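Local coordinates for glycerol dehydratase (Clostridium butyricum, PDB 1R9D), which probably converts glycerol to 3-hydroxypropionaldehyde by a glycyl-radical mechanism, without the vitamin B12 cofactor, at residues A[323-328]-A[335-340]; A[279-284]-A[331-336]; A[228-233]-A[237-242]. All coordinates share one frame; numbering follows the deposited sequence.

Interaction 1: A[323-328]-A[335-340]; sequences KVRDEI and GYPMYQ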
loop_
_atom_site.group_PDB
_atom_site.type_symbol
_atom_site.label_atom_id
_atom_site.label_comp_id
_atom_site.label_asym_id
_atom_site.label_seq_id
_atom_site.Cartn_x
_atom_site.Cartn_y
_atom_site.Cartn_z
ATOM N N LYS A 323 -12.809 14.044 23.800
ATOM C CA LYS A 323 -12.939 13.037 22.753
ATOM C C LYS A 323 -14.143 12.130 22.970
ATOM O O LYS A 323 -14.187 11.376 23.937
ATOM C CB LYS A 323 -11.655 12.192 22.723
ATOM C CG LYS A 323 -11.700 10.926 21.869
ATOM C CD LYS A 323 -10.378 10.160 22.008
ATOM C CE LYS A 323 -10.344 8.896 21.171
ATOM N NZ LYS A 323 -9.019 8.214 21.314
ATOM N N VAL A 324 -15.119 12.193 22.067
ATOM C CA VAL A 324 -16.301 11.349 22.185
ATOM C C VAL A 324 -15.973 9.931 21.696
ATOM O O VAL A 324 -15.251 9.751 20.709
ATOM C CB VAL A 324 -17.491 11.930 21.372
ATOM C CG1 VAL A 324 -17.166 11.927 19.881
ATOM C CG2 VAL A 324 -18.751 11.133 21.655
ATOM N N ARG A 325 -16.485 8.929 22.409
ATOM C CA ARG A 325 -16.255 7.527 22.068
ATOM C C ARG A 325 -17.583 6.778 22.090
ATOM O O ARG A 325 -18.541 7.234 22.715
ATOM C CB ARG A 325 -15.313 6.870 23.091
ATOM C CG ARG A 325 -13.996 7.595 23.327
ATOM C CD ARG A 325 -13.086 6.767 24.239
ATOM N NE ARG A 325 -11.775 7.382 24.448
ATOM C CZ ARG A 325 -11.538 8.408 25.261
ATOM N NH1 ARG A 325 -12.523 8.954 25.964
ATOM N NH2 ARG A 325 -10.308 8.890 25.371
ATOM N N ASP A 326 -17.641 5.624 21.426
ATOM C CA ASP A 326 -18.871 4.839 21.406
ATOM C C ASP A 326 -19.234 4.432 22.839
ATOM O O ASP A 326 -18.385 4.473 23.738
ATOM C CB ASP A 326 -18.718 3.596 20.522
ATOM C CG ASP A 326 -17.691 2.617 21.058
ATOM O OD1 ASP A 326 -16.490 2.772 20.743
ATOM O OD2 ASP A 326 -18.094 1.696 21.797
ATOM N N GLU A 327 -20.486 4.035 23.048
ATOM C CA GLU A 327 -20.956 3.680 24.389
ATOM C C GLU A 327 -20.227 2.559 25.113
ATOM O O GLU A 327 -20.133 2.581 26.342
ATOM C CB GLU A 327 -22.465 3.393 24.377
ATOM C CG GLU A 327 -22.944 2.444 23.306
ATOM C CD GLU A 327 -24.464 2.340 23.279
ATOM O OE1 GLU A 327 -25.139 3.389 23.385
ATOM O OE2 GLU A 327 -24.984 1.214 23.149
ATOM N N ILE A 328 -19.713 1.584 24.377
ATOM C CA ILE A 328 -18.983 0.492 25.013
ATOM C C ILE A 328 -17.575 0.959 25.390
ATOM O O ILE A 328 -17.131 0.782 26.526
ATOM C CB ILE A 328 -18.893 -0.738 24.081
ATOM C CG1 ILE A 328 -20.300 -1.263 23.779
ATOM C CG2 ILE A 328 -18.061 -1.834 24.732
ATOM C CD1 ILE A 328 -21.107 -1.617 25.023
ATOM N N GLY A 335 -15.076 9.236 32.283
ATOM C CA GLY A 335 -14.713 10.535 32.831
ATOM C C GLY A 335 -14.067 11.558 31.907
ATOM O O GLY A 335 -13.248 12.360 32.361
ATOM N N TYR A 336 -14.428 11.541 30.623
ATOM C CA TYR A 336 -13.874 12.483 29.643
ATOM C C TYR A 336 -12.344 12.539 29.677
ATOM O O TYR A 336 -11.766 13.621 29.588
ATOM C CB TYR A 336 -14.380 13.900 29.923
ATOM C CG TYR A 336 -15.879 14.095 29.906
ATOM C CD1 TYR A 336 -16.517 14.740 30.966
ATOM C CD2 TYR A 336 -16.649 13.712 28.808
ATOM C CE1 TYR A 336 -17.887 15.007 30.932
ATOM C CE2 TYR A 336 -18.026 13.976 28.767
ATOM C CZ TYR A 336 -18.632 14.625 29.833
ATOM O OH TYR A 336 -19.985 14.909 29.803
ATOM N N PRO A 337 -11.665 11.382 29.785
ATOM C CA PRO A 337 -10.198 11.362 29.838
ATOM C C PRO A 337 -9.418 11.477 28.525
ATOM O O PRO A 337 -9.809 10.906 27.510
ATOM C CB PRO A 337 -9.915 10.034 30.529
ATOM C CG PRO A 337 -10.946 9.150 29.899
ATOM C CD PRO A 337 -12.206 10.018 29.939
ATOM N N MET A 338 -8.306 12.214 28.571
ATOM C CA MET A 338 -7.419 12.373 27.417
ATOM C C MET A 338 -6.057 11.761 27.740
ATOM O O MET A 338 -5.236 11.547 26.846
ATOM C CB MET A 338 -7.241 13.848 27.042
ATOM C CG MET A 338 -8.474 14.472 26.389
ATOM S SD MET A 338 -9.176 13.478 25.064
ATOM C CE MET A 338 -7.832 13.471 23.854
ATOM N N TYR A 339 -5.825 11.500 29.025
ATOM C CA TYR A 339 -4.574 10.888 29.497
ATOM C C TYR A 339 -3.278 11.569 29.048
ATOM O O TYR A 339 -2.344 10.901 28.606
ATOM C CB TYR A 339 -4.520 9.418 29.065
ATOM C CG TYR A 339 -5.763 8.616 29.380
ATOM C CD1 TYR A 339 -6.789 8.486 28.444
ATOM C CD2 TYR A 339 -5.916 7.989 30.619
ATOM C CE1 TYR A 339 -7.934 7.750 28.728
ATOM C CE2 TYR A 339 -7.061 7.253 30.915
ATOM C CZ TYR A 339 -8.063 7.136 29.970
ATOM O OH TYR A 339 -9.197 6.411 30.263
ATOM N N GLN A 340 -3.205 12.889 29.175
ATOM C CA GLN A 340 -2.008 13.623 28.775
ATOM C C GLN A 340 -1.037 13.663 29.955
ATOM O O GLN A 340 -1.100 14.560 30.803
ATOM C CB GLN A 340 -2.403 15.038 28.344
ATOM C CG GLN A 340 -3.455 15.032 27.242
ATOM C CD GLN A 340 -4.186 16.353 27.114
ATOM O OE1 GLN A 340 -4.045 17.064 26.116
ATOM N NE2 GLN A 340 -4.973 16.690 28.130
#
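Arg325 reaches across to the backbone of Pro337 and makes the one hydrogen bond between these two loops. Its NH2 lies 3.0 Å from Pro337 O; the N-H points at the oxygen almost straight (168°), and that oxygen sits within 8° of the guanidinium plane. The chain is extended from CG to NE, which carries the flat group the full distance. Lys323 backs it: CG of Lys323 stands 4.2 Å above the centre of the guanidinium, so one face is covered while the edge does the bonding. Beside this, Met338 is bent at both chi2 and chi3, which brings its SD 3.6 Å from Lys323 CB. The lysine continues away, extended, to give its NZ to Asn279 O. Within 335-340, Pro337 CB packs over one face of the Tyr339 ring, whose edge faces Arg325 NH2 more loosely, CE1 to NH2 being 4.3 Å. All of this is buried. Beyond Arg325 the first loop diverges: Asp326 caps the turn into helix 329-332 through a weak bond from Ile328 N, Glu327 pairs with Arg100, and Ile328 lies at the solvent side, well clear of 335-340. The two loops thus bracket helix 329-332 just before strand 341-344, at the glycerol site of a pyruvate formate lyase-like fold, with the nearest atoms of the Tyr339 side chain and the bound glycerol about 3 Å apart.

Interaction 2: A[279-284]-A[331-336]; sequences NGHSIS and KHFGGY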
loop_
_atom_site.group_PDB
_atom_site.type_symbol
_atom_site.label_atom_id
_atom_site.label_comp_id
_atom_site.label_asym_id
_atom_site.label_seq_id
_atom_site.Cartn_x
_atom_site.Cartn_y
_atom_site.Cartn_z
ATOM N N ASN A 279 -7.152 11.761 16.617
ATOM C CA ASN A 279 -7.726 11.787 17.957
ATOM C C ASN A 279 -7.198 10.682 18.866
ATOM O O ASN A 279 -7.831 10.331 19.854
ATOM C CB ASN A 279 -9.261 11.745 17.903
ATOM C CG ASN A 279 -9.808 10.412 17.442
ATOM O OD1 ASN A 279 -9.103 9.599 16.846
ATOM N ND2 ASN A 279 -11.094 10.185 17.708
ATOM N N GLY A 280 -6.043 10.117 18.529
ATOM C CA GLY A 280 -5.492 9.114 19.422
ATOM C C GLY A 280 -5.222 9.885 20.702
ATOM O O GLY A 280 -4.799 11.046 20.636
ATOM N N HIS A 281 -5.486 9.291 21.865
ATOM C CA HIS A 281 -5.235 10.016 23.102
ATOM C C HIS A 281 -3.867 9.689 23.695
ATOM O O HIS A 281 -3.016 9.102 23.024
ATOM C CB HIS A 281 -6.361 9.788 24.131
ATOM C CG HIS A 281 -6.592 8.354 24.497
ATOM N ND1 HIS A 281 -7.701 7.651 24.082
ATOM C CD2 HIS A 281 -5.873 7.502 25.268
ATOM C CE1 HIS A 281 -7.657 6.428 24.581
ATOM N NE2 HIS A 281 -6.557 6.313 25.305
ATOM N N SER A 282 -3.656 10.073 24.944
ATOM C CA SER A 282 -2.374 9.862 25.600
ATOM C C SER A 282 -1.259 10.614 24.877
ATOM O O SER A 282 -0.135 10.128 24.757
ATOM C CB SER A 282 -2.051 8.368 25.705
ATOM O OG SER A 282 -2.881 7.762 26.685
ATOM N N ILE A 283 -1.593 11.797 24.361
ATOM C CA ILE A 283 -0.601 12.652 23.721
ATOM C C ILE A 283 0.016 13.272 24.969
ATOM O O ILE A 283 -0.567 14.163 25.597
ATOM C CB ILE A 283 -1.266 13.737 22.840
ATOM C CG1 ILE A 283 -2.109 13.068 21.752
ATOM C CG2 ILE A 283 -0.197 14.624 22.208
ATOM C CD1 ILE A 283 -1.337 12.055 20.885
ATOM N N SER A 284 1.199 12.789 25.328
ATOM C CA SER A 284 1.846 13.204 26.563
ATOM C C SER A 284 3.022 14.156 26.523
ATOM O O SER A 284 4.045 13.875 25.901
ATOM C CB SER A 284 2.260 11.947 27.331
ATOM O OG SER A 284 1.181 11.027 27.385
ATOM N N LYS A 331 -17.000 2.871 28.456
ATOM C CA LYS A 331 -16.925 2.127 29.711
ATOM C C LYS A 331 -15.460 1.826 30.040
ATOM O O LYS A 331 -15.099 1.676 31.209
ATOM C CB LYS A 331 -17.700 0.811 29.607
ATOM C CG LYS A 331 -19.189 0.966 29.341
ATOM C CD LYS A 331 -19.820 -0.396 29.074
ATOM C CE LYS A 331 -21.287 -0.286 28.677
ATOM N NZ LYS A 331 -22.137 0.266 29.761
ATOM N N HIS A 332 -14.628 1.741 29.003
ATOM C CA HIS A 332 -13.196 1.471 29.165
ATOM C C HIS A 332 -12.442 2.731 29.567
ATOM O O HIS A 332 -11.408 2.658 30.235
ATOM C CB HIS A 332 -12.561 0.986 27.853
ATOM C CG HIS A 332 -13.282 -0.141 27.188
ATOM N ND1 HIS A 332 -12.889 -0.643 25.964
ATOM C CD2 HIS A 332 -14.373 -0.853 27.553
ATOM C CE1 HIS A 332 -13.708 -1.615 25.605
ATOM N NE2 HIS A 332 -14.618 -1.761 26.552
ATOM N N PHE A 333 -12.949 3.886 29.139
ATOM C CA PHE A 333 -12.305 5.165 29.416
ATOM C C PHE A 333 -13.313 6.177 29.968
ATOM O O PHE A 333 -13.676 7.133 29.284
ATOM C CB PHE A 333 -11.684 5.728 28.130
ATOM C CG PHE A 333 -10.896 4.717 27.323
ATOM C CD1 PHE A 333 -11.455 4.110 26.204
ATOM C CD2 PHE A 333 -9.591 4.384 27.680
ATOM C CE1 PHE A 333 -10.727 3.188 25.446
ATOM C CE2 PHE A 333 -8.852 3.460 26.931
ATOM C CZ PHE A 333 -9.420 2.863 25.813
ATOM N N GLY A 334 -13.750 5.984 31.210
ATOM C CA GLY A 334 -14.733 6.895 31.777
ATOM C C GLY A 334 -14.229 8.206 32.345
ATOM O O GLY A 334 -13.101 8.297 32.823
ATOM N N GLY A 335 -15.076 9.236 32.283
ATOM C CA GLY A 335 -14.713 10.535 32.831
ATOM C C GLY A 335 -14.067 11.558 31.907
ATOM O O GLY A 335 -13.248 12.360 32.361
ATOM N N TYR A 336 -14.428 11.541 30.623
ATOM C CA TYR A 336 -13.874 12.483 29.643
ATOM C C TYR A 336 -12.344 12.539 29.677
ATOM O O TYR A 336 -11.766 13.621 29.588
ATOM C CB TYR A 336 -14.380 13.900 29.923
ATOM C CG TYR A 336 -15.879 14.095 29.906
ATOM C CD1 TYR A 336 -16.517 14.740 30.966
ATOM C CD2 TYR A 336 -16.649 13.712 28.808
ATOM C CE1 TYR A 336 -17.887 15.007 30.932
ATOM C CE2 TYR A 336 -18.026 13.976 28.767
ATOM C CZ TYR A 336 -18.632 14.625 29.833
ATOM O OH TYR A 336 -19.985 14.909 29.803
#
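His281 and Phe333 mark the nearest approach of the two backbones, yet their CA atoms are 10.6 Å apart, so the gap is bridged entirely by two aromatic rings. They meet edge-to-face: the imidazole brings an edge to the phenyl face, with centroids 5.1 Å apart and planes at 66°. The imidazole CE1 sits 4.0 Å above the phenyl plane, offset toward the rim, and NE2 also comes within 4.0 Å of Phe333 CE2. On the other face of the phenyl ring, His332 CB lies 3.6 Å above the plane, so the ring is held between its own neighbour in sequence and a histidine from a distant loop. His281 CG falls between the backbone N and the carbonyl carbon (chi1 58°), which projects the imidazole across the gap. Both of its nitrogens are engaged, ND1 with Lys323 NZ and NE2 with O2 of the bound glycerol, and together these bonds probably help to fix the ring's rotation. Ser282 OG, in plane at the imidazole edge, bonds to glycerol O3. The histidine loop runs between helices 260-277 and 288-298, and Ile283 packs on the first of them. Phe333 follows directly on helix 329-332, where His332 touches Ile644 of helix 644-650. Gly334 O accepts a hydrogen bond from the OH of Tyr764, the residue after Gly763, which is the predicted site of the glycyl radical (absent from this model), while Asn156 of helix 155-159 touches the side chains of both His281 and Phe333.

Interaction 3: A[228-233]-A[237-242]; sequences EIADNT and KRKAEL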
loop_
_atom_site.group_PDB
_atom_site.type_symbol
_atom_site.label_atom_id
_atom_site.label_comp_id
_atom_site.label_asym_id
_atom_site.label_seq_id
_atom_site.Cartn_x
_atom_site.Cartn_y
_atom_site.Cartn_z
ATOM N N GLU A 228 -7.731 41.603 15.852
ATOM C CA GLU A 228 -9.127 41.880 15.551
ATOM C C GLU A 228 -9.943 42.088 16.829
ATOM O O GLU A 228 -10.792 42.982 16.901
ATOM C CB GLU A 228 -9.683 40.713 14.731
ATOM C CG GLU A 228 -11.184 40.689 14.528
ATOM C CD GLU A 228 -11.621 39.483 13.709
ATOM O OE1 GLU A 228 -12.841 39.218 13.630
ATOM O OE2 GLU A 228 -10.739 38.802 13.139
ATOM N N ILE A 229 -9.683 41.261 17.836
ATOM C CA ILE A 229 -10.385 41.365 19.108
ATOM C C ILE A 229 -9.858 42.566 19.892
ATOM O O ILE A 229 -10.631 43.303 20.508
ATOM C CB ILE A 229 -10.197 40.083 19.957
ATOM C CG1 ILE A 229 -10.863 38.895 19.258
ATOM C CG2 ILE A 229 -10.799 40.277 21.338
ATOM C CD1 ILE A 229 -10.674 37.565 19.982
ATOM N N ALA A 230 -8.542 42.761 19.852
ATOM C CA ALA A 230 -7.897 43.865 20.556
ATOM C C ALA A 230 -8.449 45.214 20.109
ATOM O O ALA A 230 -8.712 46.092 20.933
ATOM C CB ALA A 230 -6.391 43.823 20.323
ATOM N N ASP A 231 -8.615 45.374 18.801
ATOM C CA ASP A 231 -9.132 46.619 18.245
ATOM C C ASP A 231 -10.572 46.872 18.677
ATOM O O ASP A 231 -11.085 47.983 18.526
ATOM C CB ASP A 231 -9.034 46.589 16.718
ATOM C CG ASP A 231 -7.601 46.698 16.222
ATOM O OD1 ASP A 231 -7.369 46.473 15.015
ATOM O OD2 ASP A 231 -6.704 47.020 17.033
ATOM N N ASN A 232 -11.216 45.844 19.222
ATOM C CA ASN A 232 -12.595 45.957 19.683
ATOM C C ASN A 232 -12.675 45.736 21.194
ATOM O O ASN A 232 -13.672 45.232 21.708
ATOM C CB ASN A 232 -13.473 44.941 18.943
ATOM C CG ASN A 232 -14.944 45.056 19.306
ATOM O OD1 ASN A 232 -15.476 46.156 19.456
ATOM N ND2 ASN A 232 -15.613 43.917 19.431
ATOM N N THR A 233 -11.620 46.132 21.901
ATOM C CA THR A 233 -11.548 45.980 23.354
ATOM C C THR A 233 -11.327 47.331 24.043
ATOM O O THR A 233 -10.334 48.011 23.780
ATOM C CB THR A 233 -10.393 45.025 23.753
ATOM O OG1 THR A 233 -10.603 43.742 23.147
ATOM C CG2 THR A 233 -10.332 44.857 25.265
ATOM N N LYS A 237 -5.827 47.250 29.734
ATOM C CA LYS A 237 -5.008 46.116 30.142
ATOM C C LYS A 237 -5.198 44.909 29.224
ATOM O O LYS A 237 -4.225 44.344 28.721
ATOM C CB LYS A 237 -5.322 45.723 31.589
ATOM C CG LYS A 237 -4.421 44.619 32.123
ATOM C CD LYS A 237 -4.711 44.304 33.580
ATOM C CE LYS A 237 -3.778 43.215 34.091
ATOM N NZ LYS A 237 -3.978 42.942 35.541
ATOM N N ARG A 238 -6.449 44.518 29.009
ATOM C CA ARG A 238 -6.756 43.379 28.156
ATOM C C ARG A 238 -6.372 43.660 26.704
ATOM O O ARG A 238 -5.913 42.767 25.989
ATOM C CB ARG A 238 -8.249 43.033 28.260
ATOM C CG ARG A 238 -8.675 41.799 27.471
ATOM C CD ARG A 238 -7.792 40.594 27.794
ATOM N NE ARG A 238 -8.185 39.401 27.046
ATOM C CZ ARG A 238 -7.430 38.312 26.936
ATOM N NH1 ARG A 238 -6.242 38.265 27.523
ATOM N NH2 ARG A 238 -7.863 37.270 26.242
ATOM N N LYS A 239 -6.557 44.903 26.271
ATOM C CA LYS A 239 -6.211 45.277 24.908
ATOM C C LYS A 239 -4.719 45.040 24.688
ATOM O O LYS A 239 -4.308 44.539 23.640
ATOM C CB LYS A 239 -6.558 46.752 24.661
ATOM C CG LYS A 239 -6.430 47.184 23.215
ATOM C CD LYS A 239 -6.904 48.622 23.030
ATOM C CE LYS A 239 -6.894 49.012 21.564
ATOM N NZ LYS A 239 -7.351 50.412 21.363
ATOM N N ALA A 240 -3.912 45.386 25.688
ATOM C CA ALA A 240 -2.469 45.199 25.603
ATOM C C ALA A 240 -2.129 43.709 25.578
ATOM O O ALA A 240 -1.186 43.290 24.904
ATOM C CB ALA A 240 -1.782 45.871 26.783
ATOM N N GLU A 241 -2.900 42.918 26.317
ATOM C CA GLU A 241 -2.690 41.471 26.369
ATOM C C GLU A 241 -2.937 40.857 24.994
ATOM O O GLU A 241 -2.121 40.086 24.493
ATOM C CB GLU A 241 -3.637 40.832 27.394
ATOM C CG GLU A 241 -3.178 40.965 28.844
ATOM C CD GLU A 241 -4.244 40.550 29.849
ATOM O OE1 GLU A 241 -5.158 39.776 29.487
ATOM O OE2 GLU A 241 -4.159 40.992 31.015
ATOM N N LEU A 242 -4.069 41.205 24.388
ATOM C CA LEU A 242 -4.424 40.685 23.072
ATOM C C LEU A 242 -3.418 41.088 22.001
ATOM O O LEU A 242 -3.165 40.328 21.066
ATOM C CB LEU A 242 -5.824 41.159 22.688
ATOM C CG LEU A 242 -6.932 40.502 23.513
ATOM C CD1 LEU A 242 -8.222 41.287 23.388
ATOM C CD2 LEU A 242 -7.115 39.068 23.041
#
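Ile229 and Leu242 pack at the end of a helical hairpin, in which helix 197-230 turns back into helix 236-252. Ile229 CG2 presses on Leu242 CD1 at 3.4 Å, tighter than a usual van der Waals contact, and the two side chains cross at about a right angle. Next comes Ala230, buried, with its CB 3.6 Å from Leu242 CB; the small side chain is consistent with the close approach of the backbones, 4.9 Å between Ala230 CA and Lys239 CA. Ala230 also begins a type I beta turn ending at Thr233, and its O lies 3.4 Å from Lys239 CG. Lys239 passes this turn fully extended, its aliphatic chain covering both Ala230 O and Thr233 O. After Asp231 and Asn232, Thr233 points back at the second helix: CG2, anti to the backbone N, rests against Arg238 CB at 4.1 Å. Arg238 in turn has Leu242 CD2 over one guanidinium face and pairs through NH1 with Glu241 OE1. The Thr233 hydroxyl touches Leu242 CD1 and donates to Ile229 O at 2.7 Å from above the carbonyl plane, while Asn232 N reaches that same oxygen from the opposite face.

Interactions 1 and 2 are two sides of one site, their centres 4 Å apart and both ending on the stretch that includes Gly335 and Tyr336. Lys323 NZ joins them, 3.1 Å from His281 ND1 in a probable hydrogen bond, and Met338 O probably accepts from Ser282 N at 2.9 Å. Arg325 NH2 also packs near that imidazole nitrogen. Glycerol contacts both: the nearest side-chain atoms of Tyr339 and His281 each lie about 3 Å from it. Lys323 of interaction 1 thus stands in the second shell, bonded to the histidine that meets the glycerol. Interaction 3 stands apart, its centre 35 Å from either of the others and 38 Å from the centre of the chain, at a distant hairpin end.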